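Local structure of carboxylase (Deinococcus radiodurans, 5H80) at residues R230-I238 and H471-L479. The protein probably carries out, through its biotin carboxylase domain, the ATP-dependent carboxylation of biotin within a single-chain bacterial carboxylase. Residues are numbered along the deposited sequence; the frame is centred on the assembly and turned at random.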
# COMPACT_ATOMS: atom_id res chain seq x y z
N ARG A 230 25.79 -12.17 30.26
CA ARG A 230 26.74 -11.19 29.60
C ARG A 230 25.94 -10.06 28.93
O ARG A 230 24.99 -10.37 28.17
CB ARG A 230 27.67 -11.93 28.61
CG ARG A 230 28.58 -11.03 27.79
CD ARG A 230 29.46 -11.83 26.87
NE ARG A 230 30.39 -10.93 26.18
CZ ARG A 230 31.61 -10.63 26.58
NH1 ARG A 230 32.20 -11.28 27.60
NH2 ARG A 230 32.32 -9.82 25.81
N LEU A 231 26.27 -8.79 29.21
CA LEU A 231 25.61 -7.65 28.52
C LEU A 231 26.21 -7.67 27.10
O LEU A 231 27.46 -7.57 26.93
CB LEU A 231 25.87 -6.34 29.25
CG LEU A 231 25.12 -5.11 28.72
CD1 LEU A 231 23.63 -5.31 28.87
CD2 LEU A 231 25.58 -3.83 29.39
N ILE A 232 25.36 -7.86 26.08
CA ILE A 232 25.84 -7.84 24.68
C ILE A 232 25.67 -6.41 24.18
O ILE A 232 24.55 -5.82 24.09
CB ILE A 232 25.16 -8.85 23.75
CG1 ILE A 232 25.48 -10.25 24.24
CG2 ILE A 232 25.51 -8.59 22.27
CD1 ILE A 232 26.45 -11.05 23.44
N GLU A 233 26.85 -5.90 23.83
CA GLU A 233 27.04 -4.51 23.55
C GLU A 233 27.36 -4.38 22.01
O GLU A 233 27.86 -5.32 21.34
CB GLU A 233 28.21 -4.00 24.38
CG GLU A 233 27.98 -4.09 25.89
CD GLU A 233 28.99 -3.25 26.66
OE1 GLU A 233 30.12 -3.76 26.76
OE2 GLU A 233 28.62 -2.15 27.15
N ARG A 234 27.07 -3.19 21.51
CA ARG A 234 27.28 -2.91 20.15
C ARG A 234 26.68 -3.88 19.17
O ARG A 234 27.24 -4.17 18.11
CB ARG A 234 28.78 -2.85 19.89
CG ARG A 234 29.34 -1.57 20.37
CD ARG A 234 30.83 -1.58 20.44
NE ARG A 234 31.40 -2.74 21.13
CZ ARG A 234 31.48 -2.92 22.45
NH1 ARG A 234 30.96 -2.04 23.31
NH2 ARG A 234 32.07 -4.04 22.92
N ALA A 235 25.54 -4.42 19.52
CA ALA A 235 24.79 -5.28 18.62
C ALA A 235 23.47 -4.72 18.06
O ALA A 235 22.78 -3.86 18.64
CB ALA A 235 24.53 -6.59 19.27
N ARG A 236 23.15 -5.23 16.90
CA ARG A 236 21.85 -5.12 16.27
C ARG A 236 20.86 -6.28 16.60
O ARG A 236 21.25 -7.42 16.80
CB ARG A 236 22.05 -4.97 14.74
CG ARG A 236 22.75 -3.65 14.40
CD ARG A 236 23.24 -3.65 12.91
NE ARG A 236 22.12 -3.92 11.95
CZ ARG A 236 22.25 -3.87 10.63
NH1 ARG A 236 23.46 -3.63 10.04
NH2 ARG A 236 21.23 -4.18 9.86
N HIS A 237 19.57 -5.92 16.61
CA HIS A 237 18.49 -6.83 16.86
C HIS A 237 18.02 -7.21 15.50
O HIS A 237 17.48 -6.37 14.83
CB HIS A 237 17.38 -6.20 17.64
CG HIS A 237 16.17 -7.09 17.80
ND1 HIS A 237 15.77 -7.57 19.03
CD2 HIS A 237 15.27 -7.58 16.90
CE1 HIS A 237 14.72 -8.36 18.88
NE2 HIS A 237 14.32 -8.28 17.63
N ILE A 238 18.28 -8.43 15.13
CA ILE A 238 17.84 -8.99 13.81
C ILE A 238 17.05 -10.29 14.00
O ILE A 238 17.48 -11.18 14.70
CB ILE A 238 19.04 -9.19 12.89
CG1 ILE A 238 19.88 -7.92 12.67
CG2 ILE A 238 18.51 -9.59 11.54
CD1 ILE A 238 21.07 -8.06 11.67
N HIS A 471 23.24 6.05 8.25
CA HIS A 471 24.28 5.05 7.95
C HIS A 471 24.09 3.70 8.65
O HIS A 471 24.84 2.82 8.34
CB HIS A 471 25.62 5.59 8.38
CG HIS A 471 26.06 6.76 7.59
ND1 HIS A 471 26.34 6.66 6.25
CD2 HIS A 471 26.12 8.06 7.90
CE1 HIS A 471 26.71 7.85 5.79
NE2 HIS A 471 26.56 8.73 6.76
N TYR A 472 22.97 3.59 9.41
CA TYR A 472 22.63 2.46 10.22
C TYR A 472 23.80 2.11 11.16
O TYR A 472 24.10 0.87 11.28
CB TYR A 472 22.12 1.28 9.36
CG TYR A 472 20.94 0.63 10.00
CD1 TYR A 472 19.67 1.25 9.89
CD2 TYR A 472 21.08 -0.51 10.81
CE1 TYR A 472 18.54 0.71 10.59
CE2 TYR A 472 19.92 -1.10 11.45
CZ TYR A 472 18.71 -0.47 11.38
OH TYR A 472 17.63 -0.93 12.09
N GLU A 473 24.46 3.11 11.74
CA GLU A 473 25.56 2.83 12.64
C GLU A 473 24.94 2.78 14.05
O GLU A 473 24.92 3.84 14.73
CB GLU A 473 26.57 3.90 12.52
CG GLU A 473 27.32 3.83 11.22
CD GLU A 473 28.28 5.01 11.03
OE1 GLU A 473 28.11 6.10 11.60
OE2 GLU A 473 29.23 4.80 10.30
N LEU A 474 24.29 1.65 14.39
CA LEU A 474 23.32 1.64 15.51
C LEU A 474 23.54 0.34 16.30
O LEU A 474 24.10 -0.68 15.76
CB LEU A 474 21.92 1.51 14.92
CG LEU A 474 21.45 2.71 14.09
CD1 LEU A 474 20.10 2.35 13.42
CD2 LEU A 474 21.36 3.99 14.88
N SER A 475 23.18 0.37 17.56
CA SER A 475 23.10 -0.81 18.36
C SER A 475 21.81 -0.67 19.19
O SER A 475 21.19 0.40 19.20
CB SER A 475 24.30 -0.87 19.45
OG SER A 475 24.13 0.23 20.31
N THR A 476 21.49 -1.69 19.94
CA THR A 476 20.25 -1.67 20.78
C THR A 476 20.32 -0.62 21.96
O THR A 476 19.33 -0.25 22.45
CB THR A 476 19.94 -3.08 21.29
OG1 THR A 476 21.10 -3.62 21.96
CG2 THR A 476 19.57 -4.02 20.13
N HIS A 477 21.54 -0.19 22.34
CA HIS A 477 21.74 0.90 23.32
C HIS A 477 21.98 2.28 22.77
O HIS A 477 22.06 3.22 23.57
CB HIS A 477 22.90 0.53 24.23
CG HIS A 477 22.71 -0.79 24.88
ND1 HIS A 477 21.71 -1.02 25.81
CD2 HIS A 477 23.30 -1.99 24.67
CE1 HIS A 477 21.72 -2.29 26.17
NE2 HIS A 477 22.68 -2.90 25.50
N TRP A 478 22.00 2.41 21.45
CA TRP A 478 22.18 3.67 20.79
C TRP A 478 21.22 4.71 21.26
O TRP A 478 21.66 5.84 21.68
CB TRP A 478 22.03 3.50 19.27
CG TRP A 478 22.19 4.80 18.55
CD1 TRP A 478 23.31 5.37 18.14
CD2 TRP A 478 21.11 5.58 18.01
NE1 TRP A 478 23.02 6.57 17.48
CE2 TRP A 478 21.66 6.70 17.38
CE3 TRP A 478 19.75 5.47 18.08
CZ2 TRP A 478 20.86 7.72 16.79
CZ3 TRP A 478 18.94 6.45 17.44
CH2 TRP A 478 19.50 7.58 16.84
N LEU A 479 19.93 4.41 21.21
CA LEU A 479 18.93 5.40 21.55
C LEU A 479 18.94 5.78 23.02
O LEU A 479 18.79 6.96 23.31
CB LEU A 479 17.54 5.04 21.11
CG LEU A 479 16.38 5.99 21.23
CD1 LEU A 479 15.22 5.54 20.36
CD2 LEU A 479 15.93 6.15 22.68
O HOH W 1 23.78 -4.20 21.94
O HOH W 2 22.12 -5.77 25.37
O HOH W 3 25.56 -0.90 22.55
O HOH W 4 26.01 -2.85 16.04
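Arg236 sets its guanidinium obliquely against the Tyr472 ring: Tyr472 CD2 sits over the centre of the guanidinium face, 3.6 Å from Arg236 CZ, with the planes 61° apart. A bend in the arginine chain (chi3 56°) carries the group there, and Arg236 CG passes 3.5 Å from Leu474 O. Asp256 fixes both partners, by a salt bridge to Arg236 NE and a hydrogen bond to Tyr472 OH; Pro273 O takes Arg236 NH2. With an alanine in place of Arg236, the tyrosine would probably lose this contact, and Asp256 a cationic partner. The one direct hydrogen bond between the segments, Thr476 N to Ala235 O, is 2.8 Å long, nearly in line with the carbonyl but bent at the hydrogen (137°). Thr476 CG2, anti to its own carbonyl carbon, lies 4.0 Å from His237 CB. Elsewhere water mediates: one molecule, 2.7 Å from Thr476 OG1, also joins Ile232 O and Ala235 N; another, 2.9 Å from His477 NE2, links that ring to Ile232 O, which lies at its edge. The chemistry implies a largely polar, hydrated seam joining the ATP-binding and C-terminal regions of the biotin carboxylase fold, with the Arg236–Tyr472 pair, tied to Asp256, at one end.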